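Local coordinates for protein angel homolog 2 (Homo sapiens, PDB 6RW0), which hydrolyses 2',3'-cyclic phosphates as a member of the CCR4 family of deadenylases and probably binds 3' untranslated regions of mRNA, at residues S56-S61 and C102-Q107; N48-S53 and S146-L151; I163-R168 and R202-L207. All blocks are in the same frame, centred on the assembly; numbering follows the deposited sequence.

Contact 1: residues S56-S61 and C102-Q107; sequences SYNILS and CLQEVQ. With MG (magnesium ion), chain B.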
loop_
_atom_site.group_PDB
_atom_site.type_symbol
_atom_site.label_atom_id
_atom_site.label_comp_id
_atom_site.label_asym_id
_atom_site.label_seq_id
_atom_site.Cartn_x
_atom_site.Cartn_y
_atom_site.Cartn_z
ATOM N N SER A 56 3.878 -6.157 3.362
ATOM C CA SER A 56 2.974 -5.529 2.370
ATOM C C SER A 56 3.276 -6.212 1.039
ATOM O O SER A 56 4.419 -6.198 0.655
ATOM C CB SER A 56 3.151 -4.048 2.290
ATOM O OG SER A 56 2.189 -3.495 1.423
ATOM N N TYR A 57 2.295 -6.812 0.386
ATOM C CA TYR A 57 2.568 -7.577 -0.843
ATOM C C TYR A 57 1.404 -7.457 -1.828
ATOM O O TYR A 57 0.331 -7.902 -1.491
ATOM C CB TYR A 57 2.784 -9.042 -0.456
ATOM C CG TYR A 57 3.453 -9.934 -1.471
ATOM C CD1 TYR A 57 3.978 -9.435 -2.644
ATOM C CD2 TYR A 57 3.603 -11.273 -1.205
ATOM C CE1 TYR A 57 4.615 -10.265 -3.548
ATOM C CE2 TYR A 57 4.239 -12.115 -2.094
ATOM C CZ TYR A 57 4.735 -11.610 -3.274
ATOM O OH TYR A 57 5.364 -12.425 -4.161
ATOM N N ASN A 58 1.646 -6.915 -3.016
ATOM C CA ASN A 58 0.672 -6.945 -4.124
ATOM C C ASN A 58 0.966 -8.288 -4.812
ATOM O O ASN A 58 2.020 -8.405 -5.382
ATOM C CB ASN A 58 0.848 -5.726 -5.020
ATOM C CG ASN A 58 -0.046 -5.777 -6.234
ATOM O OD1 ASN A 58 -0.376 -6.837 -6.705
ATOM N ND2 ASN A 58 -0.419 -4.626 -6.744
ATOM N N ILE A 59 0.066 -9.263 -4.715
ATOM C CA ILE A 59 0.341 -10.664 -5.140
ATOM C C ILE A 59 -0.011 -10.916 -6.604
ATOM O O ILE A 59 0.278 -11.996 -7.055
ATOM C CB ILE A 59 -0.354 -11.656 -4.185
ATOM C CG1 ILE A 59 -1.881 -11.657 -4.318
ATOM C CG2 ILE A 59 0.087 -11.400 -2.755
ATOM C CD1 ILE A 59 -2.548 -12.789 -3.585
ATOM N N LEU A 60 -0.597 -9.947 -7.294
ATOM C CA LEU A 60 -0.976 -10.030 -8.706
ATOM C C LEU A 60 -2.196 -10.934 -8.887
ATOM O O LEU A 60 -2.108 -12.158 -8.769
ATOM C CB LEU A 60 0.193 -10.423 -9.619
ATOM C CG LEU A 60 -0.126 -10.574 -11.112
ATOM C CD1 LEU A 60 -0.745 -9.345 -11.745
ATOM C CD2 LEU A 60 1.167 -10.966 -11.837
ATOM N N SER A 61 -3.339 -10.323 -9.171
ATOM C CA SER A 61 -4.566 -11.070 -9.416
ATOM C C SER A 61 -4.477 -11.803 -10.745
ATOM O O SER A 61 -4.041 -11.233 -11.746
ATOM C CB SER A 61 -5.722 -10.069 -9.435
ATOM O OG SER A 61 -6.793 -10.473 -10.274
ATOM N N CYS A 102 -0.487 -7.249 4.842
ATOM C CA CYS A 102 -1.287 -6.298 4.082
ATOM C C CYS A 102 -1.119 -6.704 2.630
ATOM O O CYS A 102 -0.048 -6.504 2.051
ATOM C CB CYS A 102 -0.814 -4.872 4.312
ATOM S SG CYS A 102 -1.325 -4.277 5.957
ATOM N N LEU A 103 -2.157 -7.299 2.055
ATOM C CA LEU A 103 -2.095 -7.825 0.703
ATOM C C LEU A 103 -2.958 -6.991 -0.230
ATOM O O LEU A 103 -4.020 -6.493 0.153
ATOM C CB LEU A 103 -2.562 -9.284 0.680
ATOM C CG LEU A 103 -1.888 -10.242 1.675
ATOM C CD1 LEU A 103 -2.507 -11.629 1.602
ATOM C CD2 LEU A 103 -0.392 -10.293 1.424
ATOM N N GLN A 104 -2.495 -6.852 -1.469
ATOM C CA GLN A 104 -3.274 -6.240 -2.529
ATOM C C GLN A 104 -3.414 -7.213 -3.694
ATOM O O GLN A 104 -2.657 -8.176 -3.822
ATOM C CB GLN A 104 -2.664 -4.903 -2.991
ATOM C CG GLN A 104 -2.314 -3.940 -1.838
ATOM C CD GLN A 104 -0.956 -4.210 -1.239
ATOM O OE1 GLN A 104 -0.021 -4.616 -1.933
ATOM N NE2 GLN A 104 -0.833 -3.993 0.059
ATOM N N GLU A 105 -4.398 -6.927 -4.551
ATOM C CA GLU A 105 -4.729 -7.764 -5.711
ATOM C C GLU A 105 -5.105 -9.183 -5.297
ATOM O O GLU A 105 -4.765 -10.161 -5.966
ATOM C CB GLU A 105 -3.656 -7.716 -6.793
ATOM C CG GLU A 105 -3.629 -6.347 -7.425
ATOM C CD GLU A 105 -2.992 -6.304 -8.791
ATOM O OE1 GLU A 105 -3.033 -7.324 -9.528
ATOM O OE2 GLU A 105 -2.454 -5.225 -9.129
ATOM N N VAL A 106 -5.832 -9.277 -4.187
ATOM C CA VAL A 106 -6.367 -10.532 -3.673
ATOM C C VAL A 106 -7.688 -10.784 -4.386
ATOM O O VAL A 106 -8.670 -10.070 -4.163
ATOM C CB VAL A 106 -6.548 -10.454 -2.151
ATOM C CG1 VAL A 106 -7.275 -11.688 -1.608
ATOM C CG2 VAL A 106 -5.193 -10.209 -1.487
ATOM N N GLN A 107 -7.707 -11.794 -5.256
ATOM C CA GLN A 107 -8.868 -12.078 -6.091
ATOM C C GLN A 107 -9.917 -12.849 -5.296
ATOM O O GLN A 107 -9.590 -13.806 -4.592
ATOM C CB GLN A 107 -8.407 -12.875 -7.311
ATOM C CG GLN A 107 -9.467 -13.100 -8.333
ATOM C CD GLN A 107 -8.899 -13.594 -9.635
ATOM O OE1 GLN A 107 -8.021 -12.958 -10.215
ATOM N NE2 GLN A 107 -9.378 -14.741 -10.092
HETATM MG MG MG B . -0.950 -4.880 -10.817
HETATM O O HOH W 1 2.495 -3.722 -1.508
HETATM O O HOH W 2 0.125 -6.638 -9.573
HETATM O O HOH W 3 -2.367 -6.134 -11.934
HETATM O O HOH W 4 0.707 -4.976 -12.369
HETATM O O HOH W 5 -1.632 -2.915 -12.307
HETATM O O HOH W 6 0.589 -3.331 -10.226
#
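Asn58 lays its amide obliquely across the carboxylate of Glu105, the two planes 62° apart. ND2 of Asn58 donates to OE2 of Glu105 at 3.2 Å, meeting it from above the carboxylate plane, and bonds as well to OD2 of Asp236. CG is anti to the backbone N (chi1 175°), which carries the amide toward Glu105; its OD1 accepts from Leu60 N, closing an Asx turn, and from a water bound to the magnesium ion. That metal sits 2.3 Å from OE2 of Glu105, with five waters around it. OE1 of Glu105 takes Ser61 N on its anti side at 3.0 Å and accepts from another of those waters. An alanine in place of Asn58 would probably leave OE2 of Glu105 without its amide donor and Leu60 N without the acceptor that shapes the turn.

Behind this site, strands 49-58 and 100-107 run parallel in one sheet. Tyr57 N bonds to Cys102 O (2.9 Å), Gln104 N to Tyr57 O (3.0 Å) and Ile59 N to Gln104 O (3.1 Å). Gln104, bent at chi2 (85°), gives a weak bond from NE2 to Ser56 OG, while the same nitrogen also serves Asn193. On the other face, CB of Tyr57 rests on CD2 of Leu103 at 3.9 Å. Ser61 OG donates to a lone pair of Gln107 OE1 at 2.8 Å.

The carboxylate of Glu105 is thus divided: one oxygen binds the metal, the other is tied to backbone and water, which fixes its rotation, as suits a metal site of the endonuclease/exonuclease/phosphatase fold.

Contact 2: residues N48-S53 and S146-L151; sequences NKFDFS and SKFSLL
An aromatic cluster of Phe50, Phe52 and Phe148 joins the two large sheets of the DNase I-like sandwich near one end, strand 49-58 belonging to one sheet and strand 148-157 to the other. Phe148 is shared by two offset edge-to-face pairs. Phe50 turns its edge to the face of Phe148, with centroids 5.5 Å apart and planes at 77°; the closest carbons are CE2 of Phe50 and CE1 of Phe148, 3.7 Å apart. Phe148 in turn offers its own edge to the face of Phe52, the planes at 84°, and its CZ comes to 4.1 Å from CB of Phe52. The two phenylalanines of strand 49-58 leave their backbone differently, CG of Phe50 anti to the backbone N and CG of Phe52 between the N and the carbonyl carbon, and with these torsions both side chains reach Phe148. Ile189 of strand 189-195 touches the side chains of Phe50 and Phe52, and Leu177 packs on Phe148.

Lys147, just before strand 148-157, adds the polar link. Its chain, bent at chi2 and chi3, passes obliquely by Phe50, with CE 3.8 Å from CZ of that ring. NZ of Lys147 then donates to the backbone O of Asp51 at 2.8 Å, nearly along the C=O axis. The carboxylate of Asp51 heads elsewhere, to a salt bridge with Arg426 and a weaker one with Lys49.

Between the sheets the contact therefore relies on ring-to-ring packing, with one charge-to-carbonyl bond at its margin. There the carbonyl dipole of Asp51 meets the ammonium, which would probably compensate part of the cost of bringing a charge up to the aromatic packing.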
loop_
_atom_site.group_PDB
_atom_site.type_symbol
_atom_site.label_atom_id
_atom_site.label_comp_id
_atom_site.label_asym_id
_atom_site.label_seq_id
_atom_site.Cartn_x
_atom_site.Cartn_y
_atom_site.Cartn_z
ATOM N N ASN A 48 10.598 -3.395 28.416
ATOM C CA ASN A 48 9.124 -3.284 28.276
ATOM C C ASN A 48 8.816 -2.878 26.830
ATOM O O ASN A 48 8.879 -1.701 26.544
ATOM C CB ASN A 48 8.541 -2.249 29.228
ATOM C CG ASN A 48 8.650 -2.668 30.677
ATOM O OD1 ASN A 48 8.360 -3.807 31.021
ATOM N ND2 ASN A 48 9.068 -1.747 31.525
ATOM N N LYS A 49 8.486 -3.828 25.968
ATOM C CA LYS A 49 8.285 -3.545 24.532
ATOM C C LYS A 49 7.361 -4.579 23.909
ATOM O O LYS A 49 7.215 -5.641 24.465
ATOM C CB LYS A 49 9.640 -3.660 23.832
ATOM C CG LYS A 49 10.029 -5.104 23.536
ATOM C CD LYS A 49 11.476 -5.435 23.683
ATOM C CE LYS A 49 11.743 -6.919 23.823
ATOM N NZ LYS A 49 11.017 -7.744 22.832
ATOM N N PHE A 50 6.768 -4.241 22.769
ATOM C CA PHE A 50 5.958 -5.162 21.948
ATOM C C PHE A 50 6.583 -5.112 20.554
ATOM O O PHE A 50 6.577 -4.056 19.996
ATOM C CB PHE A 50 4.485 -4.766 21.933
ATOM C CG PHE A 50 3.630 -5.606 21.024
ATOM C CD1 PHE A 50 3.276 -6.894 21.363
ATOM C CD2 PHE A 50 3.184 -5.109 19.816
ATOM C CE1 PHE A 50 2.478 -7.657 20.532
ATOM C CE2 PHE A 50 2.399 -5.877 18.983
ATOM C CZ PHE A 50 2.046 -7.148 19.336
ATOM N N ASP A 51 7.086 -6.218 20.027
ATOM C CA ASP A 51 7.743 -6.254 18.705
ATOM C C ASP A 51 6.798 -6.969 17.748
ATOM O O ASP A 51 6.174 -7.908 18.161
ATOM C CB ASP A 51 9.086 -6.978 18.759
ATOM C CG ASP A 51 10.179 -6.222 19.488
ATOM O OD1 ASP A 51 9.978 -5.079 19.815
ATOM O OD2 ASP A 51 11.224 -6.816 19.703
ATOM N N PHE A 52 6.666 -6.487 16.521
ATOM C CA PHE A 52 5.796 -7.135 15.524
ATOM C C PHE A 52 6.322 -6.792 14.144
ATOM O O PHE A 52 6.889 -5.755 13.953
ATOM C CB PHE A 52 4.334 -6.713 15.694
ATOM C CG PHE A 52 4.063 -5.265 15.409
ATOM C CD1 PHE A 52 4.384 -4.283 16.321
ATOM C CD2 PHE A 52 3.505 -4.887 14.208
ATOM C CE1 PHE A 52 4.135 -2.955 16.045
ATOM C CE2 PHE A 52 3.257 -3.557 13.937
ATOM C CZ PHE A 52 3.569 -2.595 14.854
ATOM N N SER A 53 6.083 -7.701 13.228
ATOM C CA SER A 53 6.480 -7.545 11.840
ATOM C C SER A 53 5.269 -7.376 10.933
ATOM O O SER A 53 4.166 -7.854 11.233
ATOM C CB SER A 53 7.306 -8.747 11.374
ATOM O OG SER A 53 6.579 -9.954 11.548
ATOM N N SER A 146 -2.447 -15.033 17.789
ATOM C CA SER A 146 -1.547 -15.132 18.955
ATOM C C SER A 146 -0.971 -13.757 19.323
ATOM O O SER A 146 -0.565 -13.612 20.444
ATOM C CB SER A 146 -0.454 -16.132 18.707
ATOM O OG SER A 146 0.504 -15.651 17.790
ATOM N N LYS A 147 -0.843 -12.821 18.383
ATOM C CA LYS A 147 -0.211 -11.506 18.629
ATOM C C LYS A 147 -1.214 -10.375 18.859
ATOM O O LYS A 147 -0.840 -9.438 19.501
ATOM C CB LYS A 147 0.668 -11.126 17.438
ATOM C CG LYS A 147 1.940 -11.937 17.285
ATOM C CD LYS A 147 2.991 -11.632 18.321
ATOM C CE LYS A 147 3.698 -10.311 18.137
ATOM N NZ LYS A 147 4.856 -10.183 19.055
ATOM N N PHE A 148 -2.435 -10.461 18.354
ATOM C CA PHE A 148 -3.389 -9.342 18.496
ATOM C C PHE A 148 -4.837 -9.806 18.602
ATOM O O PHE A 148 -5.165 -10.868 18.134
ATOM C CB PHE A 148 -3.440 -8.464 17.235
ATOM C CG PHE A 148 -2.135 -7.897 16.754
ATOM C CD1 PHE A 148 -1.685 -6.688 17.218
ATOM C CD2 PHE A 148 -1.381 -8.562 15.814
ATOM C CE1 PHE A 148 -0.497 -6.172 16.759
ATOM C CE2 PHE A 148 -0.183 -8.044 15.371
ATOM C CZ PHE A 148 0.254 -6.845 15.839
ATOM N N SER A 149 -5.658 -8.969 19.222
ATOM C CA SER A 149 -7.105 -9.065 19.130
ATOM C C SER A 149 -7.632 -7.954 18.229
ATOM O O SER A 149 -7.029 -6.885 18.105
ATOM C CB SER A 149 -7.777 -8.911 20.496
ATOM O OG SER A 149 -7.426 -9.968 21.377
ATOM N N LEU A 150 -8.780 -8.201 17.620
ATOM C CA LEU A 150 -9.378 -7.256 16.691
ATOM C C LEU A 150 -10.353 -6.354 17.433
ATOM O O LEU A 150 -11.301 -6.838 18.058
ATOM C CB LEU A 150 -10.114 -8.047 15.621
ATOM C CG LEU A 150 -10.807 -7.270 14.513
ATOM C CD1 LEU A 150 -9.854 -6.350 13.788
ATOM C CD2 LEU A 150 -11.432 -8.300 13.586
ATOM N N LEU A 151 -10.139 -5.043 17.334
ATOM C CA LEU A 151 -11.065 -4.090 17.932
ATOM C C LEU A 151 -12.103 -3.582 16.934
ATOM O O LEU A 151 -13.273 -3.412 17.298
ATOM C CB LEU A 151 -10.303 -2.904 18.528
ATOM C CG LEU A 151 -9.296 -3.282 19.616
ATOM C CD1 LEU A 151 -8.622 -2.037 20.161
ATOM C CD2 LEU A 151 -9.982 -4.042 20.726
#

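Contact 3: residues I163-R168 and R202-L207; sequences ISLLDR and RGDIKL
Ile205 and Leu165 carry the apolar part, their side chains sliding past each other in opposite directions. CD1 of Leu165 lies 3.8 Å from CG1 of Ile205, and it also comes to 3.4 Å from OD2 of Asp204. CD1 of Ile205 has a mixed setting: it stands 3.5 Å above the centre of the Arg202 guanidinium plane and 3.7 Å from NH1 of Arg168.

The ionic pairs form within each segment. Arg202, its chain bent at chi2 and chi3, grips Asp204 side-on, NE to the syn lone pair of OD1 and NH2 to OD2 at 2.9 Å, while Arg275 makes a further salt bridge to OD2. In 163-168, Arg168 NH1 makes a salt bridge to Asp167 OD1 at 2.8 Å. The side chains of Arg168 and Arg202 cross at about a right angle, their guanidinium planes 79° apart and their NH1 atoms 4.0 Å from each other.

Two waters provide the polar links between the segments. One donates to Leu165 O and accepts from Arg202 NH2; the other donates to Asp167 OD2 and accepts from Arg202 NH1, with a weak bond from Arg168 NH1. Together they tie the loop that follows strand 148-157 to the start of helix 203-220.

That the two like charges come so close is probably tolerated because each arginine is paired with an aspartate of its own segment and both share a water, which would offset part of the repulsion.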
loop_
_atom_site.group_PDB
_atom_site.type_symbol
_atom_site.label_atom_id
_atom_site.label_comp_id
_atom_site.label_asym_id
_atom_site.label_seq_id
_atom_site.Cartn_x
_atom_site.Cartn_y
_atom_site.Cartn_z
ATOM N N ILE A 163 -20.675 11.711 -6.443
ATOM C CA ILE A 163 -19.553 12.616 -6.697
ATOM C C ILE A 163 -18.889 12.167 -7.991
ATOM O O ILE A 163 -18.215 11.130 -8.017
ATOM C CB ILE A 163 -18.553 12.616 -5.533
ATOM C CG1 ILE A 163 -19.279 13.078 -4.264
ATOM C CG2 ILE A 163 -17.357 13.491 -5.845
ATOM C CD1 ILE A 163 -18.483 12.904 -3.013
ATOM N N SER A 164 -19.075 12.937 -9.066
ATOM C CA SER A 164 -18.604 12.487 -10.373
ATOM C C SER A 164 -17.106 12.222 -10.389
ATOM O O SER A 164 -16.645 11.320 -11.095
ATOM C CB SER A 164 -18.992 13.501 -11.444
ATOM O OG SER A 164 -20.397 13.478 -11.645
ATOM N N LEU A 165 -16.330 12.978 -9.616
ATOM C CA LEU A 165 -14.890 12.767 -9.579
ATOM C C LEU A 165 -14.541 11.340 -9.197
ATOM O O LEU A 165 -13.589 10.755 -9.732
ATOM C CB LEU A 165 -14.288 13.723 -8.546
ATOM C CG LEU A 165 -12.827 13.531 -8.173
ATOM C CD1 LEU A 165 -11.932 13.803 -9.372
ATOM C CD2 LEU A 165 -12.404 14.437 -7.024
ATOM N N LEU A 166 -15.269 10.785 -8.238
ATOM C CA LEU A 166 -14.896 9.535 -7.583
ATOM C C LEU A 166 -15.623 8.358 -8.226
ATOM O O LEU A 166 -16.393 7.637 -7.596
ATOM C CB LEU A 166 -15.175 9.634 -6.090
ATOM C CG LEU A 166 -14.179 10.536 -5.361
ATOM C CD1 LEU A 166 -14.674 10.841 -3.950
ATOM C CD2 LEU A 166 -12.773 9.939 -5.300
ATOM N N ASP A 167 -15.319 8.147 -9.507
ATOM C CA ASP A 167 -15.996 7.136 -10.303
ATOM C C ASP A 167 -15.209 5.836 -10.430
ATOM O O ASP A 167 -15.580 4.983 -11.244
ATOM C CB ASP A 167 -16.348 7.692 -11.690
ATOM C CG ASP A 167 -15.127 8.130 -12.494
ATOM O OD1 ASP A 167 -13.986 7.865 -12.083
ATOM O OD2 ASP A 167 -15.322 8.759 -13.561
ATOM N N ARG A 168 -14.162 5.647 -9.634
ATOM C CA ARG A 168 -13.311 4.468 -9.728
ATOM C C ARG A 168 -13.528 3.529 -8.541
ATOM O O ARG A 168 -13.919 3.956 -7.448
ATOM C CB ARG A 168 -11.842 4.898 -9.814
ATOM C CG ARG A 168 -11.525 5.813 -11.013
ATOM C CD ARG A 168 -11.920 5.160 -12.309
ATOM N NE ARG A 168 -11.008 5.390 -13.432
ATOM C CZ ARG A 168 -10.999 6.493 -14.175
ATOM N NH1 ARG A 168 -11.830 7.488 -13.898
ATOM N NH2 ARG A 168 -10.163 6.604 -15.200
ATOM N N ARG A 202 -4.736 10.623 -13.825
ATOM C CA ARG A 202 -5.733 11.057 -12.820
ATOM C C ARG A 202 -5.193 11.201 -11.396
ATOM O O ARG A 202 -5.726 10.586 -10.509
ATOM C CB ARG A 202 -6.939 10.120 -12.881
ATOM C CG ARG A 202 -7.596 10.081 -14.254
ATOM C CD ARG A 202 -7.958 11.456 -14.798
ATOM N NE ARG A 202 -8.831 12.210 -13.920
ATOM C CZ ARG A 202 -10.137 12.061 -13.847
ATOM N NH1 ARG A 202 -10.738 11.210 -14.652
ATOM N NH2 ARG A 202 -10.831 12.749 -12.969
ATOM N N GLY A 203 -4.309 12.167 -11.196
ATOM C CA GLY A 203 -3.737 12.516 -9.888
ATOM C C GLY A 203 -4.782 13.136 -8.984
ATOM O O GLY A 203 -4.596 13.106 -7.794
ATOM N N ASP A 204 -5.781 13.784 -9.571
ATOM C CA ASP A 204 -6.916 14.350 -8.817
ATOM C C ASP A 204 -7.648 13.204 -8.111
ATOM O O ASP A 204 -7.910 13.316 -6.948
ATOM C CB ASP A 204 -7.847 15.128 -9.749
ATOM C CG ASP A 204 -8.339 14.400 -10.986
ATOM O OD1 ASP A 204 -7.663 13.517 -11.463
ATOM O OD2 ASP A 204 -9.392 14.750 -11.435
ATOM N N ILE A 205 -7.924 12.113 -8.799
ATOM C CA ILE A 205 -8.552 10.965 -8.154
ATOM C C ILE A 205 -7.616 10.350 -7.125
ATOM O O ILE A 205 -8.030 10.039 -6.004
ATOM C CB ILE A 205 -9.053 9.936 -9.186
ATOM C CG1 ILE A 205 -10.065 10.576 -10.123
ATOM C CG2 ILE A 205 -9.649 8.749 -8.429
ATOM C CD1 ILE A 205 -10.515 9.647 -11.205
ATOM N N LYS A 206 -6.336 10.177 -7.473
ATOM C CA LYS A 206 -5.392 9.566 -6.541
ATOM C C LYS A 206 -5.325 10.323 -5.220
ATOM O O LYS A 206 -5.332 9.710 -4.145
ATOM C CB LYS A 206 -3.991 9.524 -7.139
ATOM C CG LYS A 206 -3.677 8.390 -8.047
ATOM C CD LYS A 206 -2.151 8.243 -8.035
ATOM C CE LYS A 206 -1.714 6.917 -8.601
ATOM N NZ LYS A 206 -1.879 6.827 -10.050
ATOM N N LEU A 207 -5.156 11.655 -5.278
ATOM C CA LEU A 207 -5.048 12.438 -4.046
ATOM C C LEU A 207 -6.336 12.381 -3.242
ATOM O O LEU A 207 -6.298 12.366 -2.005
ATOM C CB LEU A 207 -4.693 13.896 -4.347
ATOM C CG LEU A 207 -3.212 14.104 -4.644
ATOM C CD1 LEU A 207 -2.993 15.494 -5.200
ATOM C CD2 LEU A 207 -2.352 13.878 -3.417
HETATM O O HOH W 7 -13.494 11.576 -12.541
HETATM O O HOH W 8 -13.448 9.959 -14.877
#

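Contacts 1 and 2 use the two ends of the same strand, 49-58: at one end it packs against the other large sheet, and at the other it pairs with strand 100-107 and runs out at the magnesium site. Their centres are 23 Å apart, so the aromatic cluster lies well away from the metal. Contact 3 stands apart, its centre 22 Å from that of contact 1 and 35 Å from that of contact 2, the nearest atoms of contacts 1 and 3 being about 12 Å apart. A glycerol, probably from the crystallisation liquor, lies about 3 Å from the side chain of Arg202. Contact 1 alone of the three holds the magnesium ion.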